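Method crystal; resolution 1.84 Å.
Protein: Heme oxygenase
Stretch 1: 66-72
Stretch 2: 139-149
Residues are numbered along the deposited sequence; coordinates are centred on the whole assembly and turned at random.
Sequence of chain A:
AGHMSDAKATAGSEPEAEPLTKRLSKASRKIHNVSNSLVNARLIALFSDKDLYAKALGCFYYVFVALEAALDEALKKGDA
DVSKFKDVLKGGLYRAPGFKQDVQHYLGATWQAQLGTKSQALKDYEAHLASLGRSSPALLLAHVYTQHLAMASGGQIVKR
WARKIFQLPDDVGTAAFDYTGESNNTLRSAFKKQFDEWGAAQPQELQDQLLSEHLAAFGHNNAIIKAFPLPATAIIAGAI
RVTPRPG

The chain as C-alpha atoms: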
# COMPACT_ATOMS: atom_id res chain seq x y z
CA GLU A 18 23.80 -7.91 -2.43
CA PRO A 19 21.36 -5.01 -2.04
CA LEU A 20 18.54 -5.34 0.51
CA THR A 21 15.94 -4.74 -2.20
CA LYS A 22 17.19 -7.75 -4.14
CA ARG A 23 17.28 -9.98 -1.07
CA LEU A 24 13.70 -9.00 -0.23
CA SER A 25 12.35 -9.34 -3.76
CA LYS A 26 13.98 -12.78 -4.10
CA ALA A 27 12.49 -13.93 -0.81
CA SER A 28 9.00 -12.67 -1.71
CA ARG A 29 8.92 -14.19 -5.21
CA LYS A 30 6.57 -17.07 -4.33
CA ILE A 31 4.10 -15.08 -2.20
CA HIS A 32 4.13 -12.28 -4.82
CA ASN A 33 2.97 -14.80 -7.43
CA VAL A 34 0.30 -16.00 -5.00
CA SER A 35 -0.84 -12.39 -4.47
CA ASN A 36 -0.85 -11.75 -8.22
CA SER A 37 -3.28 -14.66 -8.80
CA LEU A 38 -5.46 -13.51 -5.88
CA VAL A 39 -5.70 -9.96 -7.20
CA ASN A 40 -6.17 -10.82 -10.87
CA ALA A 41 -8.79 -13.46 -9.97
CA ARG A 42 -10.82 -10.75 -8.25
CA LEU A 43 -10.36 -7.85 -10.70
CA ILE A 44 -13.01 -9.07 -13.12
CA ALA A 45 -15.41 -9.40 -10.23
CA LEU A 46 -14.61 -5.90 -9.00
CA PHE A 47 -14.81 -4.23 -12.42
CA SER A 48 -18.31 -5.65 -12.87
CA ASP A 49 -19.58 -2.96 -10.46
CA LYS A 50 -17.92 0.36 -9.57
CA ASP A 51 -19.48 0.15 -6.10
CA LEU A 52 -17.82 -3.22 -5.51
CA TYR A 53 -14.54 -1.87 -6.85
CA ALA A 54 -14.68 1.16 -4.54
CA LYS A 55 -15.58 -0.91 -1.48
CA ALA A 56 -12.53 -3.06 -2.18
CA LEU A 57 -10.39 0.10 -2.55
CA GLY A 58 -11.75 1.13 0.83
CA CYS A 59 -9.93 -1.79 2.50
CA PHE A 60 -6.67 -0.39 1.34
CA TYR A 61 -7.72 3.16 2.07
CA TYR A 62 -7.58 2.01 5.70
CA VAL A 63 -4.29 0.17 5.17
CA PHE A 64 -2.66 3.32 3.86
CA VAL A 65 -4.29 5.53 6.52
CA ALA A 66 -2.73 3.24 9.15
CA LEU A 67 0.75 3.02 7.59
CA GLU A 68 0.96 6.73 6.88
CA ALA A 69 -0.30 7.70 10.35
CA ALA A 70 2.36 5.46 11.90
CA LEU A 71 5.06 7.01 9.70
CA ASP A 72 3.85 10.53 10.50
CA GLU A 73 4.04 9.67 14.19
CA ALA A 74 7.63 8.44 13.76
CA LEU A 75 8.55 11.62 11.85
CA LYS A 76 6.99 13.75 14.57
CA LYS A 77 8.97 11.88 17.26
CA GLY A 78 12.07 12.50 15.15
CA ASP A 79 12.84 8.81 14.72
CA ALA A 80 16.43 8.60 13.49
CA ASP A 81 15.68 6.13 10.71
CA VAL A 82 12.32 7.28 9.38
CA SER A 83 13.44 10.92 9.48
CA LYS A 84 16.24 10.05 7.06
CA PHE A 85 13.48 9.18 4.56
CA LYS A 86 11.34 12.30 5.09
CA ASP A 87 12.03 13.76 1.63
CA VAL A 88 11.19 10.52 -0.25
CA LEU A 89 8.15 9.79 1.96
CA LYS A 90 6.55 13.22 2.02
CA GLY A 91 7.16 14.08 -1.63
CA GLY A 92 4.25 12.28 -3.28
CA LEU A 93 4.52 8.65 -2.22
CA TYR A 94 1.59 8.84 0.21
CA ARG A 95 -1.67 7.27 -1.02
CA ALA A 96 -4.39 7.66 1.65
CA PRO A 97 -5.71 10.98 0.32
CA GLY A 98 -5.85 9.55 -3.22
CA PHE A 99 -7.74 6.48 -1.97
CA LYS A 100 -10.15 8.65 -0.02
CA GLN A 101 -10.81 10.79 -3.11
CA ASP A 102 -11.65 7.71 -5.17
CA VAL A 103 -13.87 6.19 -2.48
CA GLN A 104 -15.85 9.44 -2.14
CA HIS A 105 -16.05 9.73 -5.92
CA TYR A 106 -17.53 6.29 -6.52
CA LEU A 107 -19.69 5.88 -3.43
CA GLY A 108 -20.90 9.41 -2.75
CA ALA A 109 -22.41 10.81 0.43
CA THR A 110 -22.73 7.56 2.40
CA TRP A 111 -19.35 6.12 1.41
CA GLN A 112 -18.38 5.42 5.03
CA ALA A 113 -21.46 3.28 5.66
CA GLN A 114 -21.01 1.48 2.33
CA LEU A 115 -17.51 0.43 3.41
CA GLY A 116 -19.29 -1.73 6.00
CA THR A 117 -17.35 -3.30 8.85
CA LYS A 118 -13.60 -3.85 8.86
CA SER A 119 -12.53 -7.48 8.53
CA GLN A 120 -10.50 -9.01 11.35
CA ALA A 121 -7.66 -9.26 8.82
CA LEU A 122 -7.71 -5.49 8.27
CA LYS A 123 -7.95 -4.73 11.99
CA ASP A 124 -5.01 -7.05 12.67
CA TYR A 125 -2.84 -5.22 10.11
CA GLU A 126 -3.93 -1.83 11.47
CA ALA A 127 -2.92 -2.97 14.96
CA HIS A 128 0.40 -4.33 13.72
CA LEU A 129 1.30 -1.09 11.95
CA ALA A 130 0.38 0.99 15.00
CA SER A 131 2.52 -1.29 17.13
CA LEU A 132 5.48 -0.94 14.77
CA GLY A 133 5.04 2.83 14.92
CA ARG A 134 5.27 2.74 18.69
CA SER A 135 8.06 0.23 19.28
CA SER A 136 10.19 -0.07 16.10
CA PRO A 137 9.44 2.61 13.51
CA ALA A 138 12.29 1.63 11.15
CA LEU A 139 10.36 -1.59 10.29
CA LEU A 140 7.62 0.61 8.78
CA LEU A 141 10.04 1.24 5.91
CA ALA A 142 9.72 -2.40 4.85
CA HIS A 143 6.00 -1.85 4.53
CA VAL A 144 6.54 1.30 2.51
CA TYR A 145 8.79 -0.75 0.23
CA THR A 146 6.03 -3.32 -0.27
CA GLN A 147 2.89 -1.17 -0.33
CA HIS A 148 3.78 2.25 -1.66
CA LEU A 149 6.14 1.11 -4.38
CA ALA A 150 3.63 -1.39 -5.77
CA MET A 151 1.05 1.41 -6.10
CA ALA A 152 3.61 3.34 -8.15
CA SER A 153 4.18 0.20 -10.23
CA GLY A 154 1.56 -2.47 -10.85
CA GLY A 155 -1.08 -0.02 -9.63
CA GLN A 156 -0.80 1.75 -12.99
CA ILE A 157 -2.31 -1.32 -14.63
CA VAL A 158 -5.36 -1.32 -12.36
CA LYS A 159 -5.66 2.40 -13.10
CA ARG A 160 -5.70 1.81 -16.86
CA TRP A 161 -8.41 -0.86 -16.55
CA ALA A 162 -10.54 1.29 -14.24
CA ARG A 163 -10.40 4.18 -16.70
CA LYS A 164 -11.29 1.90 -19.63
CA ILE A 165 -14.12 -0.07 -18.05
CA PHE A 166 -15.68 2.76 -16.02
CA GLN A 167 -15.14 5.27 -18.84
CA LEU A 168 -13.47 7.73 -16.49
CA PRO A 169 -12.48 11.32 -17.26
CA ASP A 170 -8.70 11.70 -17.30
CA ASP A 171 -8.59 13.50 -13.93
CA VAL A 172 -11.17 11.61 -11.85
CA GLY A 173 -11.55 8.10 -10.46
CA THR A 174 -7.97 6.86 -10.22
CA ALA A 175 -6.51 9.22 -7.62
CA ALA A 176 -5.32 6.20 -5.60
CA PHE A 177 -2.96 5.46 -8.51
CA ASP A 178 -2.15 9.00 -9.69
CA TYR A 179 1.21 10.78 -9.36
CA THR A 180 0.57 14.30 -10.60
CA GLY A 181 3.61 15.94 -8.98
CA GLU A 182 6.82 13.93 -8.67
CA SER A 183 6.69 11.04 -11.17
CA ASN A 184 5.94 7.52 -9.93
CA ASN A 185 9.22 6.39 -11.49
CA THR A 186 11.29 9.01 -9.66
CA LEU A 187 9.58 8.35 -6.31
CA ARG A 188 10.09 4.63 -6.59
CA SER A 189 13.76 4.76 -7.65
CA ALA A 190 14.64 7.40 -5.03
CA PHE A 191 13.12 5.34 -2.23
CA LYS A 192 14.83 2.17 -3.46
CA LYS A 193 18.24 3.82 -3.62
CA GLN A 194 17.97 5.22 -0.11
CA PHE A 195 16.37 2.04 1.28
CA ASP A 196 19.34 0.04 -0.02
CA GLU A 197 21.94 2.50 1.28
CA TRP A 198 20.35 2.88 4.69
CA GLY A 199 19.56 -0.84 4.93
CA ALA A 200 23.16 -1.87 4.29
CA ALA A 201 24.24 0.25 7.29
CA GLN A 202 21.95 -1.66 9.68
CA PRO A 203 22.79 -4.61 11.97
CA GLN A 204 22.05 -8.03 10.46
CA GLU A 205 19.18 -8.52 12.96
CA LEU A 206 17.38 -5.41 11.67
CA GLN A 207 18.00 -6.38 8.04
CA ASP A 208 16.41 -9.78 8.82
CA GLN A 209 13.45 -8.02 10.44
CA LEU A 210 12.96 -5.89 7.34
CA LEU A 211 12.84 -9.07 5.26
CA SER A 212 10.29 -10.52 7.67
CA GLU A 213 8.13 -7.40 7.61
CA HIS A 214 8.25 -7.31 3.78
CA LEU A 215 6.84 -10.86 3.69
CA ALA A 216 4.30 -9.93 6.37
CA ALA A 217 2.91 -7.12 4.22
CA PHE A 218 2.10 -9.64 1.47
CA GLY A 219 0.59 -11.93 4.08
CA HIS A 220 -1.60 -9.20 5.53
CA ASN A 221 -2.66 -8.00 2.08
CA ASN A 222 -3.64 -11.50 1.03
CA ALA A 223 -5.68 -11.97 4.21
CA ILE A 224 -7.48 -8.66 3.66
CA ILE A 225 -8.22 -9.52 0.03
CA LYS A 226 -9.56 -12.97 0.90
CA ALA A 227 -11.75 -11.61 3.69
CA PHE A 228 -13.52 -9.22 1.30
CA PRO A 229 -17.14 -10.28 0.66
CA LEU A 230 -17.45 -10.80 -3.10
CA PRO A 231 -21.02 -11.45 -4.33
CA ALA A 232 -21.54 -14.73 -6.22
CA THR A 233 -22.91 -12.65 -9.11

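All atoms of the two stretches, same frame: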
# COMPACT_ATOMS: atom_id res chain seq x y z
N ALA A 66 -3.43 3.79 7.99
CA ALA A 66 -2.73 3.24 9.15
C ALA A 66 -1.21 3.38 9.01
O ALA A 66 -0.54 3.85 9.93
CB ALA A 66 -3.10 1.77 9.36
N LEU A 67 -0.68 2.94 7.87
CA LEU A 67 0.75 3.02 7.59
C LEU A 67 1.25 4.47 7.61
O LEU A 67 2.29 4.79 8.21
CB LEU A 67 1.04 2.38 6.22
CG LEU A 67 2.45 2.35 5.66
CD1 LEU A 67 3.46 1.90 6.71
CD2 LEU A 67 2.48 1.42 4.46
N GLU A 68 0.50 5.36 6.98
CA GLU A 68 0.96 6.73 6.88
C GLU A 68 0.82 7.48 8.21
O GLU A 68 1.63 8.35 8.51
CB GLU A 68 0.22 7.43 5.72
CG GLU A 68 0.79 6.97 4.37
CD GLU A 68 -0.10 7.22 3.16
OE1 GLU A 68 -0.99 8.09 3.24
OE2 GLU A 68 0.11 6.53 2.14
N ALA A 69 -0.17 7.11 9.02
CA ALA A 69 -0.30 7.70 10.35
C ALA A 69 0.87 7.26 11.24
O ALA A 69 1.41 8.05 12.02
CB ALA A 69 -1.61 7.31 10.98
N ALA A 70 1.26 6.00 11.11
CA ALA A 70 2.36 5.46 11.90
C ALA A 70 3.67 6.15 11.50
O ALA A 70 4.47 6.52 12.36
CB ALA A 70 2.47 3.94 11.70
N LEU A 71 3.88 6.31 10.20
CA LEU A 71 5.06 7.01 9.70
C LEU A 71 5.08 8.46 10.16
O LEU A 71 6.14 8.99 10.54
CB LEU A 71 5.11 6.98 8.17
CG LEU A 71 5.40 5.63 7.50
CD1 LEU A 71 4.97 5.67 6.03
CD2 LEU A 71 6.88 5.28 7.63
N ASP A 72 3.93 9.12 10.10
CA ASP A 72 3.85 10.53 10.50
C ASP A 72 4.17 10.69 11.97
O ASP A 72 4.80 11.67 12.38
CB ASP A 72 2.46 11.10 10.20
CG ASP A 72 2.26 11.39 8.72
OD1 ASP A 72 3.25 11.38 7.95
OD2 ASP A 72 1.10 11.65 8.33
N LEU A 139 10.96 -0.44 10.97
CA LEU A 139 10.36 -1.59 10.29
C LEU A 139 9.18 -1.17 9.39
O LEU A 139 8.79 -1.91 8.48
CB LEU A 139 9.88 -2.65 11.31
CG LEU A 139 11.01 -3.29 12.14
CD1 LEU A 139 10.52 -4.49 13.00
CD2 LEU A 139 12.16 -3.71 11.23
N LEU A 140 8.64 0.02 9.65
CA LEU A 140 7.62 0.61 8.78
C LEU A 140 8.14 0.80 7.35
O LEU A 140 7.38 0.76 6.37
CB LEU A 140 7.15 1.96 9.33
CG LEU A 140 6.33 1.95 10.62
CD1 LEU A 140 6.09 3.40 11.14
CD2 LEU A 140 5.01 1.20 10.39
N LEU A 141 9.45 0.98 7.22
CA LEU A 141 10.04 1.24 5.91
C LEU A 141 9.96 0.02 5.00
O LEU A 141 9.90 0.15 3.78
CB LEU A 141 11.49 1.74 6.05
CG LEU A 141 11.71 3.08 6.76
CD1 LEU A 141 13.20 3.27 7.06
CD2 LEU A 141 11.19 4.25 5.94
N ALA A 142 9.93 -1.18 5.60
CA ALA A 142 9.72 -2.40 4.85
C ALA A 142 8.32 -2.44 4.29
O ALA A 142 8.09 -2.97 3.20
CB ALA A 142 9.99 -3.64 5.73
N HIS A 143 7.36 -1.88 5.03
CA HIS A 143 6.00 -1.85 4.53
C HIS A 143 5.78 -0.78 3.48
O HIS A 143 4.95 -0.95 2.58
CB HIS A 143 4.99 -1.70 5.66
CG HIS A 143 4.97 -2.85 6.61
ND1 HIS A 143 3.80 -3.48 6.97
CD2 HIS A 143 5.93 -3.38 7.40
CE1 HIS A 143 4.07 -4.44 7.83
NE2 HIS A 143 5.36 -4.39 8.12
N VAL A 144 6.52 0.32 3.58
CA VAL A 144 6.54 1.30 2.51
C VAL A 144 7.08 0.65 1.24
O VAL A 144 6.51 0.82 0.16
CB VAL A 144 7.43 2.51 2.87
CG1 VAL A 144 7.58 3.45 1.66
CG2 VAL A 144 6.84 3.25 4.06
N TYR A 145 8.16 -0.11 1.38
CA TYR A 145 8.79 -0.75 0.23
C TYR A 145 7.79 -1.63 -0.51
O TYR A 145 7.70 -1.59 -1.74
CB TYR A 145 10.03 -1.57 0.66
CG TYR A 145 10.68 -2.30 -0.49
CD1 TYR A 145 11.31 -1.60 -1.51
CD2 TYR A 145 10.68 -3.69 -0.55
CE1 TYR A 145 11.90 -2.26 -2.58
CE2 TYR A 145 11.29 -4.36 -1.62
CZ TYR A 145 11.90 -3.63 -2.63
OH TYR A 145 12.50 -4.27 -3.69
N THR A 146 7.01 -2.39 0.26
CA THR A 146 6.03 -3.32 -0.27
C THR A 146 4.78 -2.66 -0.84
O THR A 146 4.35 -2.98 -1.94
CB THR A 146 5.58 -4.31 0.81
OG1 THR A 146 6.73 -4.90 1.44
CG2 THR A 146 4.69 -5.39 0.22
N GLN A 147 4.19 -1.76 -0.05
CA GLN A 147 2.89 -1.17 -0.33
C GLN A 147 2.98 0.03 -1.26
O GLN A 147 2.33 0.06 -2.31
CB GLN A 147 2.21 -0.73 0.98
CG GLN A 147 2.07 -1.85 2.04
CD GLN A 147 0.99 -2.85 1.71
OE1 GLN A 147 0.47 -2.86 0.59
NE2 GLN A 147 0.62 -3.69 2.68
N HIS A 148 3.77 1.02 -0.88
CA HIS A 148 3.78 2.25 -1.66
C HIS A 148 4.42 2.09 -3.02
O HIS A 148 4.02 2.74 -3.98
CB HIS A 148 4.50 3.34 -0.89
CG HIS A 148 3.71 3.88 0.25
ND1 HIS A 148 3.74 3.31 1.51
CD2 HIS A 148 2.86 4.92 0.33
CE1 HIS A 148 2.95 3.99 2.31
NE2 HIS A 148 2.39 4.97 1.62
N LEU A 149 5.42 1.23 -3.12
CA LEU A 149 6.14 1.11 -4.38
C LEU A 149 5.34 0.28 -5.38
O LEU A 149 5.43 0.50 -6.59
CB LEU A 149 7.54 0.53 -4.14
CG LEU A 149 8.65 1.58 -3.95
CD1 LEU A 149 8.32 2.59 -2.86
CD2 LEU A 149 10.00 0.95 -3.68

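Residues 66-72 lie within one helix and most of 139-149 lies within another, and the two run roughly antiparallel: their N-to-C directions differ by 142° and their axes approach to 10.6 Å. That spacing leaves room for branched side chains between the backbones, and the 396 Å² buried, both sides summed, is mostly aliphatic. The backbones are nearest at Leu 71 and Leu 140, whose CA atoms are 7.0 Å apart.

The main bump is Leu 67. Its CA-to-CB bond points toward the other helix, and with chi1 t and chi2 p it enters a hollow formed by Leu 140, His 143, Val 144 and His 148, a knob-into-hole fit whose four hole residues are spaced i, i+3, i+4 and i+8. The coordinates locate each methyl. Leu 67 CD1 lies 4.1 Å from Leu 140 CD2 and 4.1 Å from His 143 CB, whereas Leu 67 CD2 lies nearer the His 148 end of the hollow, 3.9 Å from His 143 O and 3.4 Å from His 148 CE1. Leu 67 CD2 also stands 4.1 Å from Gln 147 CG, an aliphatic part of a polar side chain. Accordingly Leu 67 has the largest area covered by the opposing stretch, 93 Å².

Leu 140 supplies the reciprocal bump. The CA-to-CB bond of Leu 140 also points toward the other stretch, and its m,t rotamer brings Leu 140 CD1 to 3.7 Å from Ala 70 CB. The short side chain of Ala 70 leaves a shallow surface against which this methyl rests. The CA-to-CB bond of Leu 71 points sideways, but the end of the side chain comes nearer: Leu 71 CD2 is 3.7 Å from Leu 140 CB, and Leu 71 CD1 meets Val 144 CG2 at 3.6 Å. The beta-branched Val 144, its own CA-to-CB bond directed sideways, thus offers a methyl close to its own backbone that Leu 71 can pack against.

One polar contact accompanies this packing. His 148 NE2 donates a hydrogen bond to Glu 68 OE2 at 2.8 Å, with an N-H...acceptor angle of 157°. The CA-to-CB bond of Glu 68 points sideways, but the end of the side chain comes nearer, and its extended chi2 (161°) helps carry the carboxylate to the partner. The acceptor lies at the edge of the imidazole, near its plane, as suits a ring nitrogen donor. Leu 67 CD2 is at the ring edge as well, so His 148 both lines the leucine's hollow and binds the carboxylate.

His 143 divides its roles differently: its CB and carbonyl help form the hollow, while the end of its side chain leads away and its ring nitrogens are hydrogen-bonded elsewhere in the structure.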